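Local atomic coordinates of Lmo2445 protein (PDB entry 5HZL), a protein that is of unknown function but, as a secreted internalin-like leucine-rich repeat protein of Listeria monocytogenes, binds calcium ions. Residues L276-L281 with T289-F294. Residues are numbered along the deposited sequence; the frame is centred on the assembly and turned at random.
Sequences LLEISL and TGWYDF
Residues 276-281 and 289-294 pair as the two arms of an antiparallel beta hairpin in the C-terminal domain, Leu277 facing Phe294, Ile279 facing Tyr292 and Leu281 facing Gly290. An angle of 160° between the strand directions and five backbone hydrogen bonds establish the pairing: Leu277 and Phe294 exchange two, Ile279 and Tyr292 exchange two, and Leu281 N donates to Gly290 O at 3.0 Å. Side chains alternate between the faces. On the apolar one, Ile279 CD1 meets Phe294 CE2 at 3.5 Å; CG1 of Ile279 is anti to the carbonyl carbon (chi1 -60°) and CD1 continues extended, which carries the methyl to the ring. Farther along, Leu281 CD1 lies at the edge of the Tyr292 ring, 4.0 Å from CE2. On the other face, the side chains of Glu278 and Asp293 lie side by side, pointing the same way, with their carboxylate planes 23° apart. OE1 of Glu278 and OD1 of Asp293 are two acceptors lying close with no hydrogen bond between them; Lys243 NZ offers Glu278 OE2 a weak, long ion pair. Helix 223-227 covers Ile279, Leu281 and Tyr292 on the apolar face, while strands 240-244 and 203-212 flank the hairpin within the mixed sheet.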
# COMPACT_ATOMS: atom_id res chain seq x y z
N LEU A 276 -3.63 -25.87 -11.55
CA LEU A 276 -3.53 -24.70 -10.69
C LEU A 276 -3.37 -25.27 -9.28
O LEU A 276 -4.29 -25.87 -8.73
CB LEU A 276 -4.79 -23.84 -10.80
CG LEU A 276 -4.80 -22.57 -9.95
CD1 LEU A 276 -3.64 -21.67 -10.36
CD2 LEU A 276 -6.14 -21.86 -10.07
N LEU A 277 -2.18 -25.09 -8.72
CA LEU A 277 -1.89 -25.61 -7.39
C LEU A 277 -2.10 -24.53 -6.36
O LEU A 277 -1.77 -23.38 -6.58
CB LEU A 277 -0.47 -26.14 -7.36
CG LEU A 277 -0.32 -27.37 -8.25
CD1 LEU A 277 1.12 -27.63 -8.61
CD2 LEU A 277 -0.96 -28.58 -7.60
N GLU A 278 -2.64 -24.91 -5.21
CA GLU A 278 -2.91 -23.96 -4.16
C GLU A 278 -2.51 -24.47 -2.79
O GLU A 278 -2.75 -25.62 -2.46
CB GLU A 278 -4.40 -23.61 -4.20
CG GLU A 278 -4.88 -22.68 -3.08
CD GLU A 278 -6.34 -22.28 -3.21
OE1 GLU A 278 -6.79 -21.96 -4.34
OE2 GLU A 278 -7.04 -22.25 -2.17
N ILE A 279 -1.88 -23.60 -2.02
CA ILE A 279 -1.47 -23.87 -0.66
C ILE A 279 -2.40 -22.99 0.16
O ILE A 279 -2.33 -21.78 0.07
CB ILE A 279 -0.01 -23.48 -0.38
CG1 ILE A 279 0.92 -24.26 -1.31
CG2 ILE A 279 0.35 -23.76 1.07
CD1 ILE A 279 2.39 -23.89 -1.19
N SER A 280 -3.29 -23.61 0.92
CA SER A 280 -4.27 -22.92 1.75
C SER A 280 -3.84 -23.05 3.21
O SER A 280 -3.73 -24.16 3.72
CB SER A 280 -5.63 -23.55 1.52
OG SER A 280 -6.61 -23.04 2.41
N LEU A 281 -3.62 -21.92 3.87
CA LEU A 281 -3.19 -21.86 5.27
C LEU A 281 -4.35 -21.35 6.11
O LEU A 281 -5.18 -20.60 5.60
CB LEU A 281 -2.04 -20.88 5.38
CG LEU A 281 -0.94 -21.13 4.34
CD1 LEU A 281 0.08 -20.01 4.34
CD2 LEU A 281 -0.28 -22.48 4.56
N THR A 289 -3.09 -15.71 8.30
CA THR A 289 -3.86 -16.61 7.41
C THR A 289 -3.68 -16.19 5.94
O THR A 289 -3.16 -15.08 5.68
CB THR A 289 -5.37 -16.79 7.84
OG1 THR A 289 -6.17 -17.23 6.73
CG2 THR A 289 -5.98 -15.51 8.35
N GLY A 290 -4.08 -17.08 5.01
CA GLY A 290 -3.99 -16.83 3.55
C GLY A 290 -4.03 -18.02 2.59
O GLY A 290 -4.36 -19.12 2.98
N TRP A 291 -3.72 -17.77 1.31
CA TRP A 291 -3.65 -18.81 0.26
C TRP A 291 -2.79 -18.36 -0.92
O TRP A 291 -2.81 -17.19 -1.28
CB TRP A 291 -5.01 -19.34 -0.22
CG TRP A 291 -5.99 -18.35 -0.78
CD1 TRP A 291 -7.06 -17.80 -0.12
CD2 TRP A 291 -6.02 -17.81 -2.10
NE1 TRP A 291 -7.75 -16.96 -0.94
CE2 TRP A 291 -7.14 -16.93 -2.17
CE3 TRP A 291 -5.21 -17.95 -3.24
CZ2 TRP A 291 -7.46 -16.21 -3.33
CZ3 TRP A 291 -5.53 -17.23 -4.40
CH2 TRP A 291 -6.66 -16.37 -4.43
N TYR A 292 -2.05 -19.29 -1.52
CA TYR A 292 -1.17 -18.97 -2.65
C TYR A 292 -1.35 -19.90 -3.83
O TYR A 292 -1.25 -21.09 -3.66
CB TYR A 292 0.28 -19.02 -2.17
CG TYR A 292 0.55 -18.06 -1.04
CD1 TYR A 292 0.72 -16.71 -1.29
CD2 TYR A 292 0.63 -18.50 0.27
CE1 TYR A 292 0.97 -15.80 -0.26
CE2 TYR A 292 0.88 -17.60 1.30
CZ TYR A 292 1.04 -16.25 1.03
OH TYR A 292 1.29 -15.35 2.04
N ASP A 293 -1.60 -19.35 -5.02
CA ASP A 293 -1.78 -20.15 -6.24
C ASP A 293 -0.53 -20.21 -7.11
O ASP A 293 0.21 -19.23 -7.25
CB ASP A 293 -2.94 -19.63 -7.10
CG ASP A 293 -4.31 -19.93 -6.50
OD1 ASP A 293 -4.41 -20.52 -5.39
OD2 ASP A 293 -5.31 -19.56 -7.16
N PHE A 294 -0.32 -21.38 -7.72
CA PHE A 294 0.82 -21.63 -8.57
C PHE A 294 0.33 -22.27 -9.86
O PHE A 294 0.03 -23.45 -9.86
CB PHE A 294 1.79 -22.56 -7.83
CG PHE A 294 2.17 -22.06 -6.47
CD1 PHE A 294 3.20 -21.16 -6.31
CD2 PHE A 294 1.47 -22.48 -5.35
CE1 PHE A 294 3.55 -20.68 -5.06
CE2 PHE A 294 1.82 -22.01 -4.09
CZ PHE A 294 2.85 -21.11 -3.94